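Local coordinates for NTP_transf_2 domain-containing protein (Capnocytophaga granulosa, PDB 6WT9), which joins two molecules of GTP into the second messenger 3',3'-c-di-GMP in a bacterial CBASS antiphage defence system, at residues Y44-M49 and S286-L291; E65-H70 and S163-C168; D73-V78 and L155-K160; L291-Y296 and I342-L347. All coordinates share one frame; numbering follows the deposited sequence.

Contact 1. Residues Y44-M49 and S286-L291; sequences YITLAM and SNKYQL
Lys288 NZ has several partners: it gives a weak hydrogen bond to Thr46 OG1 at 3.4 Å, and beyond the two segments it pairs with Asp35 in a salt bridge and with Asn33 OD1 in a hydrogen bond. Lysine suits the place because its chain is extended beyond CG, long enough to carry the ammonium from the loop to the side of the helix, where CD also brushes Thr46 CG2 at 4.0 Å. With CG lodged between the backbone N and the carbonyl carbon (chi1 48°), the start of that chain lies over the centre of the Tyr289 ring. Thr46 OG1 meets the edge of the same ring, near its plane, and stands 3.2 Å from Tyr289 OH. Both hydroxyls have further partners, Leu42 O for Thr46 and Asp35 for Tyr289. Ile45 supplies the apolar neighbour, its CG2 4.2 Å from Tyr289 CD1. One turn on, Met49, present as selenomethionine, stretches out beyond CG and sets SE 3.2 Å from Lys288 O; its terminal CE lies 3.8 Å from Leu291 CB. The long, unbranched side chain reaches the place where the loop turns into its helix. An Asx motif shapes this turn: Asn287 OD1 accepts from Gln290 N at 2.9 Å. The contact is largely buried, joining helix 40-49 to the approach to helix 291-304, with Phe252 of helix 245-259 packed against both Ile45 and Met49.

Contact 2. Residues E65-H70 and S163-C168; sequences EKVKLH and SVYEIC
Val164 sets a methyl over the face of His70 in the nucleotidyltransferase domain, where helix 147-164 ends beside helix 54-71 and the chain turns toward strand 167-169. Val164 CG1 lies over one face of the imidazole, 3.5 Å from the ring centroid and 16° off the normal, a CH-pi contact offset toward the rim on the NE2 side. The other methyl, CG2, is also above the ring plane but beyond the rim, 3.4 Å from ND1. With CG1 anti to the backbone N (chi1 167°), that first methyl also rests over the centre of the Tyr165 ring, 3.6 Å above its plane. It therefore sits in the corner formed by two aromatic groups whose planes stand at 80° to each other. The rings themselves meet obliquely, with centroids 5.6 Å apart, and the closest point is between His70 CD2 and Tyr165 OH at 3.4 Å. Tyr165 is the first residue to leave the helical conformation. Its length suits the place, since the ring crosses from the turn to the neighbouring helix, passing beside Ile178 of strand 176-180. Val67, one turn before His70 and buried, meets the phenol near its end and also touches Leu161 and Ile178, which places it between helix and sheet. Lys66 contributes only the root of its side chain, its outer part leading away. No hydrogen bond joins the two segments; at the buried end, Val67 CG2 stops 3.7 Å from Tyr165 OH.

Contact 3. Residues D73-V78 and L155-K160; sequences DILLDV and LLSEQK
The loop that leads from helix 54-71 into strand 78-83 of the nucleotidyltransferase domain lays Ile74 and Leu75 against helix 147-164. Ile74 is the centre of the contact. Its CG1 runs anti to the backbone N (chi1 -167°), and beyond it CD1 meets Leu156 CD2 at 3.8 Å and Leu156 O at 3.6 Å. The second branch, CG2, touches Lys160 CB at 3.8 Å, so the branched side chain reaches two residues one helical turn apart. Leu75 lies alongside Leu156, placing CD2 3.7 Å from Leu156 CB, while its CD1 lies 3.6 Å from Ser157 OG. That small hydroxyl can tolerate apolar company because it hydrogen-bonds to Asn153 O in its own helix. Leu75 also touches Val102 of strand 98-104, linking the loop to the sheet. The Lys160 chain bends twice, at its second and third torsions, and its NZ gives a 2.6 Å hydrogen bond to a water that donates in turn to Asp73 O. Asp73 OD2 stays 4.2 Å from Lys160 NZ, too far for a salt bridge. The apolar side chains thus make the direct contact, with water serving the ammonium at its margin and the carboxylate probably adding a modest electrostatic attraction.

Contact 4. Residues L291-Y296 and I342-L347; sequences LVPILY and IIYSNL
Tyr344 and Val292 are the two main bumps in this pairing of helices 291-304 and 327-347, which run roughly antiparallel, at 141° between their directions, with local axes 9.4 Å apart. The Tyr344 ring drops into the hollow between Pro293 and Tyr296, residues three apart and so neighbours on one side of their helix. Its CG stands anti to the backbone N (chi1 -177°), projecting the ring toward the partner helix. Pro293 crosses it at about a right angle: CB sits over one face, offset toward the rim, and CG comes within 3.4 Å of Tyr344 CE1. Proline suits this first turn, where a missing backbone N-H costs the helix nothing, and its compact ring offers an apolar surface of CB and CG. Across the ring from CE1, Tyr344 CD2 lies over a face of the Tyr296 ring, 3.7 Å from Tyr296 CG; the two ring planes are inclined at 59°. The Tyr296 hydroxyl is hydrogen-bonded to Lys341, just before the second segment. In the buried half, Val292 is the second bump: its CG1 presses on the backbone at Tyr344 CA, 3.8 Å away, with Ile343 CG2 on its flank at 4.2 Å. The short branched side chain lets the backbones approach closely here, and beyond it Phe252 and Met49 continue the core. Val292 and Leu347 reach toward each other tip to tip, Leu347 CD2 lying 3.8 Å from Val292 CB.

In the fold
From the N terminus, helix 40-49 opens contact 1, and the chain then runs through helix 54-71 (contact 2) and the loop after it (contact 3). Helix 147-164 closes contact 3, and its last residues with the turn after it close contact 2, so contact 3 is nested inside contact 2; the two touch and tie this helix to helix 54-71 and the loop after it, within the nucleotidyltransferase domain. Both lie within the long loop closed when 286-291 returns to helix 40-49. Contact 4 follows in series, sharing Leu291, and brings in the C-terminal helix 327-347. Contacts 1 and 4 thus form one cluster, on the opposite side of the chain's centre from contacts 2 and 3.

Contact 1. Residues Y44-M49 and S286-L291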
# COMPACT_ATOMS: atom_id res chain seq x y z
N TYR A 44 -12.95 -7.46 -14.60
CA TYR A 44 -11.66 -7.60 -13.94
C TYR A 44 -10.98 -6.24 -13.78
O TYR A 44 -10.44 -5.94 -12.71
CB TYR A 44 -10.78 -8.56 -14.73
CG TYR A 44 -9.39 -8.75 -14.16
CD1 TYR A 44 -9.19 -9.46 -12.98
CD2 TYR A 44 -8.28 -8.21 -14.80
CE1 TYR A 44 -7.92 -9.63 -12.46
CE2 TYR A 44 -7.01 -8.38 -14.29
CZ TYR A 44 -6.83 -9.09 -13.12
OH TYR A 44 -5.57 -9.26 -12.60
N ILE A 45 -11.01 -5.42 -14.82
CA ILE A 45 -10.37 -4.11 -14.75
C ILE A 45 -11.09 -3.21 -13.74
O ILE A 45 -10.45 -2.53 -12.93
CB ILE A 45 -10.32 -3.46 -16.14
CG1 ILE A 45 -9.48 -4.31 -17.10
CG2 ILE A 45 -9.75 -2.05 -16.06
CD1 ILE A 45 -9.62 -3.90 -18.55
N THR A 46 -12.42 -3.21 -13.77
CA THR A 46 -13.17 -2.34 -12.87
C THR A 46 -12.98 -2.73 -11.41
O THR A 46 -12.83 -1.87 -10.54
CB THR A 46 -14.66 -2.36 -13.22
OG1 THR A 46 -14.83 -1.95 -14.59
CG2 THR A 46 -15.43 -1.41 -12.32
N LEU A 47 -12.97 -4.04 -11.12
CA LEU A 47 -12.77 -4.48 -9.75
C LEU A 47 -11.33 -4.28 -9.29
O LEU A 47 -11.09 -3.97 -8.12
CB LEU A 47 -13.19 -5.94 -9.59
CG LEU A 47 -13.23 -6.45 -8.15
CD1 LEU A 47 -14.06 -5.51 -7.29
CD2 LEU A 47 -13.78 -7.86 -8.09
N ALA A 48 -10.36 -4.45 -10.19
CA ALA A 48 -8.96 -4.26 -9.83
C ALA A 48 -8.65 -2.80 -9.51
O ALA A 48 -7.63 -2.53 -8.87
CB ALA A 48 -8.05 -4.75 -10.95
N MSE A 49 -9.49 -1.87 -9.95
CA MSE A 49 -9.31 -0.46 -9.65
C MSE A 49 -10.17 -0.04 -8.47
O MSE A 49 -9.93 0.99 -7.84
CB MSE A 49 -9.65 0.40 -10.86
CG MSE A 49 -8.72 0.20 -12.04
SE MSE A 49 -9.25 1.28 -13.58
CE MSE A 49 -7.67 0.96 -14.69
N SER A 286 -10.00 11.27 -17.43
CA SER A 286 -10.06 9.92 -17.98
C SER A 286 -11.01 9.04 -17.16
O SER A 286 -11.06 9.14 -15.93
CB SER A 286 -8.67 9.30 -18.00
OG SER A 286 -7.76 10.14 -18.69
N ASN A 287 -11.75 8.18 -17.85
CA ASN A 287 -12.57 7.20 -17.16
C ASN A 287 -11.71 6.01 -16.73
O ASN A 287 -10.50 5.96 -16.99
CB ASN A 287 -13.76 6.77 -18.03
CG ASN A 287 -13.34 6.05 -19.31
OD1 ASN A 287 -12.51 5.14 -19.30
ND2 ASN A 287 -13.95 6.45 -20.42
N LYS A 288 -12.34 5.05 -16.06
CA LYS A 288 -11.60 3.93 -15.48
C LYS A 288 -10.85 3.14 -16.55
O LYS A 288 -9.69 2.76 -16.35
CB LYS A 288 -12.56 3.01 -14.71
CG LYS A 288 -13.82 2.66 -15.48
CD LYS A 288 -14.77 1.82 -14.66
CE LYS A 288 -16.06 1.54 -15.43
NZ LYS A 288 -16.98 0.65 -14.68
N TYR A 289 -11.48 2.91 -17.70
CA TYR A 289 -10.84 2.09 -18.73
C TYR A 289 -9.69 2.84 -19.40
O TYR A 289 -8.67 2.24 -19.75
CB TYR A 289 -11.88 1.66 -19.77
CG TYR A 289 -13.01 0.86 -19.16
CD1 TYR A 289 -12.76 -0.06 -18.15
CD2 TYR A 289 -14.32 1.04 -19.58
CE1 TYR A 289 -13.79 -0.78 -17.58
CE2 TYR A 289 -15.35 0.32 -19.02
CZ TYR A 289 -15.08 -0.59 -18.02
OH TYR A 289 -16.11 -1.31 -17.46
N GLN A 290 -9.84 4.15 -19.59
CA GLN A 290 -8.79 4.95 -20.22
C GLN A 290 -7.55 5.09 -19.34
O GLN A 290 -6.52 5.54 -19.84
CB GLN A 290 -9.34 6.33 -20.57
CG GLN A 290 -10.45 6.29 -21.61
CD GLN A 290 -11.27 7.56 -21.65
OE1 GLN A 290 -11.31 8.31 -20.67
NE2 GLN A 290 -11.92 7.82 -22.77
N LEU A 291 -7.63 4.72 -18.06
CA LEU A 291 -6.43 4.73 -17.23
C LEU A 291 -5.43 3.66 -17.64
O LEU A 291 -4.24 3.79 -17.34
CB LEU A 291 -6.82 4.55 -15.76
CG LEU A 291 -7.73 5.62 -15.16
CD1 LEU A 291 -8.10 5.28 -13.73
CD2 LEU A 291 -7.07 6.99 -15.24

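Contact 2. Residues E65-H70 and S163-C168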
# COMPACT_ATOMS: atom_id res chain seq x y z
N GLU A 65 -6.38 -0.40 16.40
CA GLU A 65 -6.81 0.42 17.53
C GLU A 65 -6.78 -0.38 18.83
O GLU A 65 -6.43 0.16 19.89
CB GLU A 65 -8.21 0.98 17.27
CG GLU A 65 -8.63 2.10 18.20
CD GLU A 65 -7.65 3.25 18.19
OE1 GLU A 65 -6.93 3.43 19.19
OE2 GLU A 65 -7.59 3.98 17.17
N LYS A 66 -7.14 -1.66 18.77
CA LYS A 66 -7.07 -2.50 19.96
C LYS A 66 -5.63 -2.74 20.39
O LYS A 66 -5.33 -2.79 21.59
CB LYS A 66 -7.78 -3.83 19.71
CG LYS A 66 -9.29 -3.71 19.58
CD LYS A 66 -9.92 -5.07 19.29
CE LYS A 66 -11.43 -4.97 19.15
NZ LYS A 66 -12.07 -4.51 20.41
N VAL A 67 -4.71 -2.89 19.43
CA VAL A 67 -3.30 -3.00 19.76
C VAL A 67 -2.82 -1.73 20.46
O VAL A 67 -2.07 -1.78 21.44
CB VAL A 67 -2.47 -3.29 18.50
CG1 VAL A 67 -0.98 -3.30 18.82
CG2 VAL A 67 -2.89 -4.61 17.88
N LYS A 68 -3.28 -0.57 19.98
CA LYS A 68 -2.90 0.70 20.60
C LYS A 68 -3.35 0.76 22.06
O LYS A 68 -2.59 1.20 22.92
CB LYS A 68 -3.50 1.85 19.80
CG LYS A 68 -3.24 3.24 20.37
CD LYS A 68 -3.84 4.31 19.47
CE LYS A 68 -3.72 5.69 20.09
NZ LYS A 68 -4.31 6.74 19.21
N LEU A 69 -4.58 0.32 22.34
CA LEU A 69 -5.09 0.39 23.71
C LEU A 69 -4.31 -0.53 24.64
O LEU A 69 -4.10 -0.20 25.82
CB LEU A 69 -6.58 0.06 23.74
CG LEU A 69 -7.53 1.03 23.04
CD1 LEU A 69 -8.98 0.63 23.29
CD2 LEU A 69 -7.27 2.46 23.48
N HIS A 70 -3.89 -1.69 24.15
CA HIS A 70 -3.09 -2.59 24.97
C HIS A 70 -1.72 -2.00 25.27
O HIS A 70 -1.21 -2.13 26.39
CB HIS A 70 -2.95 -3.96 24.29
CG HIS A 70 -4.19 -4.80 24.38
ND1 HIS A 70 -4.67 -5.29 25.57
CD2 HIS A 70 -5.03 -5.24 23.41
CE1 HIS A 70 -5.77 -6.00 25.34
NE2 HIS A 70 -6.00 -5.98 24.04
N SER A 163 1.48 -11.24 25.94
CA SER A 163 0.56 -11.58 27.02
C SER A 163 -0.90 -11.42 26.63
O SER A 163 -1.77 -12.00 27.28
CB SER A 163 0.86 -10.72 28.25
OG SER A 163 -0.25 -10.67 29.11
N VAL A 164 -1.19 -10.64 25.59
CA VAL A 164 -2.56 -10.39 25.17
C VAL A 164 -2.98 -11.31 24.02
O VAL A 164 -4.09 -11.84 24.02
CB VAL A 164 -2.74 -8.91 24.78
CG1 VAL A 164 -4.05 -8.70 24.04
CG2 VAL A 164 -2.68 -8.03 26.02
N TYR A 165 -2.09 -11.52 23.05
CA TYR A 165 -2.41 -12.27 21.85
C TYR A 165 -1.63 -13.59 21.85
O TYR A 165 -0.41 -13.59 22.00
CB TYR A 165 -2.08 -11.46 20.60
CG TYR A 165 -2.82 -10.15 20.51
CD1 TYR A 165 -4.17 -10.12 20.15
CD2 TYR A 165 -2.19 -8.94 20.78
CE1 TYR A 165 -4.86 -8.93 20.07
CE2 TYR A 165 -2.87 -7.74 20.70
CZ TYR A 165 -4.21 -7.74 20.34
OH TYR A 165 -4.90 -6.56 20.26
N GLU A 166 -2.35 -14.69 21.67
CA GLU A 166 -1.71 -16.00 21.62
C GLU A 166 -0.72 -16.09 20.46
O GLU A 166 0.35 -16.68 20.59
CB GLU A 166 -2.76 -17.11 21.51
CG GLU A 166 -3.56 -17.36 22.78
CD GLU A 166 -4.58 -16.27 23.07
OE1 GLU A 166 -5.06 -16.20 24.22
OE2 GLU A 166 -4.88 -15.48 22.15
N ILE A 167 -1.07 -15.50 19.32
CA ILE A 167 -0.20 -15.46 18.15
C ILE A 167 0.52 -14.12 18.19
O ILE A 167 -0.07 -13.07 17.89
CB ILE A 167 -0.99 -15.65 16.86
CG1 ILE A 167 -1.78 -16.96 16.91
CG2 ILE A 167 -0.05 -15.64 15.66
CD1 ILE A 167 -2.65 -17.20 15.69
N CYS A 168 1.80 -14.15 18.55
CA CYS A 168 2.61 -12.94 18.66
C CYS A 168 4.03 -13.27 18.22
O CYS A 168 4.72 -14.04 18.89
CB CYS A 168 2.60 -12.39 20.09
SG CYS A 168 3.61 -10.91 20.32

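Contact 3. Residues D73-V78 and L155-K160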
# COMPACT_ATOMS: atom_id res chain seq x y z
N ASP A 73 -1.36 0.57 28.02
CA ASP A 73 -1.35 0.05 29.37
C ASP A 73 0.06 -0.18 29.91
O ASP A 73 0.20 -0.61 31.05
CB ASP A 73 -2.14 -1.27 29.45
CG ASP A 73 -3.63 -1.07 29.24
OD1 ASP A 73 -4.07 0.09 29.15
OD2 ASP A 73 -4.36 -2.08 29.17
N ILE A 74 1.10 0.08 29.11
CA ILE A 74 2.45 -0.26 29.55
C ILE A 74 3.50 0.73 29.03
O ILE A 74 4.57 0.87 29.62
CB ILE A 74 2.80 -1.70 29.13
CG1 ILE A 74 4.07 -2.18 29.84
CG2 ILE A 74 2.95 -1.81 27.62
CD1 ILE A 74 4.44 -3.62 29.54
N LEU A 75 3.19 1.44 27.94
CA LEU A 75 4.17 2.32 27.31
C LEU A 75 3.98 3.77 27.77
O LEU A 75 2.85 4.24 27.94
CB LEU A 75 4.07 2.25 25.78
CG LEU A 75 4.46 0.93 25.11
CD1 LEU A 75 4.45 1.09 23.58
CD2 LEU A 75 5.82 0.45 25.59
N LEU A 76 5.10 4.47 27.94
CA LEU A 76 5.11 5.87 28.32
C LEU A 76 5.92 6.68 27.32
O LEU A 76 6.84 6.17 26.68
CB LEU A 76 5.71 6.07 29.72
CG LEU A 76 4.98 5.44 30.91
CD1 LEU A 76 5.73 5.72 32.20
CD2 LEU A 76 3.55 5.95 30.99
N ASP A 77 5.55 7.96 27.18
CA ASP A 77 6.29 8.93 26.36
C ASP A 77 6.33 8.50 24.89
O ASP A 77 7.37 8.57 24.24
CB ASP A 77 7.70 9.15 26.91
CG ASP A 77 7.72 9.44 28.39
OD1 ASP A 77 6.88 10.24 28.86
OD2 ASP A 77 8.57 8.86 29.10
N VAL A 78 5.18 8.06 24.38
CA VAL A 78 5.08 7.62 22.99
C VAL A 78 3.81 8.19 22.37
O VAL A 78 2.86 8.55 23.06
CB VAL A 78 5.07 6.08 22.86
CG1 VAL A 78 6.38 5.49 23.36
CG2 VAL A 78 3.89 5.48 23.61
N LEU A 155 11.02 -3.91 24.11
CA LEU A 155 10.89 -5.01 25.07
C LEU A 155 9.56 -4.96 25.80
O LEU A 155 8.94 -6.00 26.05
CB LEU A 155 12.05 -4.97 26.07
CG LEU A 155 13.44 -5.31 25.52
CD1 LEU A 155 14.51 -5.05 26.57
CD2 LEU A 155 13.49 -6.75 25.03
N LEU A 156 9.09 -3.76 26.15
CA LEU A 156 7.80 -3.65 26.83
C LEU A 156 6.65 -4.01 25.90
O LEU A 156 5.66 -4.61 26.34
CB LEU A 156 7.62 -2.23 27.39
CG LEU A 156 8.47 -1.85 28.60
CD1 LEU A 156 8.26 -0.39 28.96
CD2 LEU A 156 8.16 -2.75 29.78
N SER A 157 6.76 -3.65 24.62
CA SER A 157 5.74 -4.04 23.66
C SER A 157 5.71 -5.56 23.49
O SER A 157 4.64 -6.14 23.33
CB SER A 157 5.98 -3.35 22.32
OG SER A 157 5.97 -1.94 22.47
N GLU A 158 6.88 -6.20 23.52
CA GLU A 158 6.93 -7.66 23.43
C GLU A 158 6.18 -8.31 24.59
O GLU A 158 5.40 -9.24 24.40
CB GLU A 158 8.38 -8.14 23.41
CG GLU A 158 9.12 -7.86 22.13
CD GLU A 158 10.55 -8.33 22.17
OE1 GLU A 158 10.96 -8.92 23.19
OE2 GLU A 158 11.29 -8.11 21.18
N GLN A 159 6.42 -7.82 25.81
CA GLN A 159 5.83 -8.44 26.99
C GLN A 159 4.31 -8.31 26.97
O GLN A 159 3.59 -9.30 27.16
CB GLN A 159 6.40 -7.81 28.26
CG GLN A 159 5.83 -8.37 29.55
CD GLN A 159 6.48 -7.76 30.78
OE1 GLN A 159 7.43 -6.98 30.67
NE2 GLN A 159 5.97 -8.11 31.95
N LYS A 160 3.81 -7.10 26.72
CA LYS A 160 2.36 -6.87 26.73
C LYS A 160 1.68 -7.63 25.59
O LYS A 160 0.69 -8.33 25.81
CB LYS A 160 2.07 -5.37 26.63
CG LYS A 160 0.67 -5.03 26.15
CD LYS A 160 -0.39 -5.44 27.15
CE LYS A 160 -0.26 -4.66 28.45
NZ LYS A 160 -1.36 -5.01 29.40
O HOH W 1 -0.75 -3.62 31.50

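Contact 4. Residues L291-Y296 and I342-L347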
# COMPACT_ATOMS: atom_id res chain seq x y z
N LEU A 291 -7.63 4.72 -18.06
CA LEU A 291 -6.43 4.73 -17.23
C LEU A 291 -5.43 3.66 -17.64
O LEU A 291 -4.24 3.79 -17.34
CB LEU A 291 -6.82 4.55 -15.76
CG LEU A 291 -7.73 5.62 -15.16
CD1 LEU A 291 -8.10 5.28 -13.73
CD2 LEU A 291 -7.07 6.99 -15.24
N VAL A 292 -5.88 2.61 -18.33
CA VAL A 292 -5.00 1.52 -18.75
C VAL A 292 -4.04 1.99 -19.84
O VAL A 292 -2.83 1.76 -19.71
CB VAL A 292 -5.81 0.29 -19.19
CG1 VAL A 292 -4.88 -0.79 -19.74
CG2 VAL A 292 -6.63 -0.26 -18.03
N PRO A 293 -4.50 2.65 -20.92
CA PRO A 293 -3.53 3.19 -21.89
C PRO A 293 -2.60 4.23 -21.28
O PRO A 293 -1.46 4.37 -21.74
CB PRO A 293 -4.42 3.80 -22.98
CG PRO A 293 -5.73 3.11 -22.84
CD PRO A 293 -5.89 2.84 -21.38
N ILE A 294 -3.06 4.96 -20.27
CA ILE A 294 -2.21 5.96 -19.62
C ILE A 294 -1.13 5.28 -18.79
O ILE A 294 0.03 5.72 -18.78
CB ILE A 294 -3.08 6.91 -18.78
CG1 ILE A 294 -3.96 7.75 -19.70
CG2 ILE A 294 -2.21 7.79 -17.89
CD1 ILE A 294 -5.05 8.50 -18.99
N LEU A 295 -1.48 4.19 -18.09
CA LEU A 295 -0.47 3.42 -17.39
C LEU A 295 0.50 2.77 -18.37
O LEU A 295 1.70 2.65 -18.08
CB LEU A 295 -1.14 2.36 -16.51
CG LEU A 295 -1.79 2.88 -15.23
CD1 LEU A 295 -2.56 1.78 -14.52
CD2 LEU A 295 -0.74 3.48 -14.31
N TYR A 296 0.00 2.34 -19.53
CA TYR A 296 0.88 1.77 -20.54
C TYR A 296 1.90 2.80 -21.02
O TYR A 296 3.09 2.50 -21.14
CB TYR A 296 0.06 1.24 -21.72
CG TYR A 296 0.90 0.76 -22.88
CD1 TYR A 296 1.48 -0.50 -22.86
CD2 TYR A 296 1.11 1.57 -23.99
CE1 TYR A 296 2.26 -0.94 -23.91
CE2 TYR A 296 1.88 1.14 -25.05
CZ TYR A 296 2.45 -0.12 -25.00
OH TYR A 296 3.22 -0.56 -26.06
N ILE A 342 -0.83 -6.43 -22.22
CA ILE A 342 -1.81 -7.48 -22.48
C ILE A 342 -3.22 -6.99 -22.19
O ILE A 342 -4.14 -7.18 -23.00
CB ILE A 342 -1.47 -8.75 -21.67
CG1 ILE A 342 -0.18 -9.39 -22.20
CG2 ILE A 342 -2.63 -9.73 -21.71
CD1 ILE A 342 0.25 -10.61 -21.41
N ILE A 343 -3.41 -6.37 -21.02
CA ILE A 343 -4.73 -5.84 -20.67
C ILE A 343 -5.18 -4.80 -21.70
O ILE A 343 -6.31 -4.84 -22.19
CB ILE A 343 -4.72 -5.25 -19.25
CG1 ILE A 343 -4.27 -6.29 -18.23
CG2 ILE A 343 -6.09 -4.70 -18.90
CD1 ILE A 343 -5.25 -7.41 -18.04
N TYR A 344 -4.28 -3.86 -22.02
CA TYR A 344 -4.60 -2.80 -22.97
C TYR A 344 -5.05 -3.38 -24.31
O TYR A 344 -6.04 -2.93 -24.89
CB TYR A 344 -3.37 -1.90 -23.14
CG TYR A 344 -3.53 -0.69 -24.04
CD1 TYR A 344 -4.78 -0.26 -24.47
CD2 TYR A 344 -2.41 0.02 -24.46
CE1 TYR A 344 -4.91 0.84 -25.30
CE2 TYR A 344 -2.53 1.12 -25.28
CZ TYR A 344 -3.78 1.53 -25.70
OH TYR A 344 -3.90 2.63 -26.52
N SER A 345 -4.33 -4.38 -24.81
CA SER A 345 -4.67 -4.95 -26.11
C SER A 345 -6.04 -5.62 -26.08
O SER A 345 -6.80 -5.53 -27.05
CB SER A 345 -3.59 -5.94 -26.54
OG SER A 345 -3.55 -7.07 -25.68
N ASN A 346 -6.37 -6.29 -24.98
CA ASN A 346 -7.68 -6.92 -24.84
C ASN A 346 -8.79 -5.92 -24.56
O ASN A 346 -9.97 -6.29 -24.64
CB ASN A 346 -7.65 -7.97 -23.72
CG ASN A 346 -6.61 -9.05 -23.95
OD1 ASN A 346 -6.18 -9.28 -25.08
ND2 ASN A 346 -6.19 -9.71 -22.88
N LEU A 347 -8.45 -4.67 -24.25
CA LEU A 347 -9.42 -3.66 -23.86
C LEU A 347 -9.73 -2.65 -24.95
O LEU A 347 -10.84 -2.10 -24.97
CB LEU A 347 -8.90 -2.91 -22.62
CG LEU A 347 -9.62 -1.64 -22.15
CD1 LEU A 347 -11.01 -1.97 -21.62
CD2 LEU A 347 -8.80 -0.91 -21.11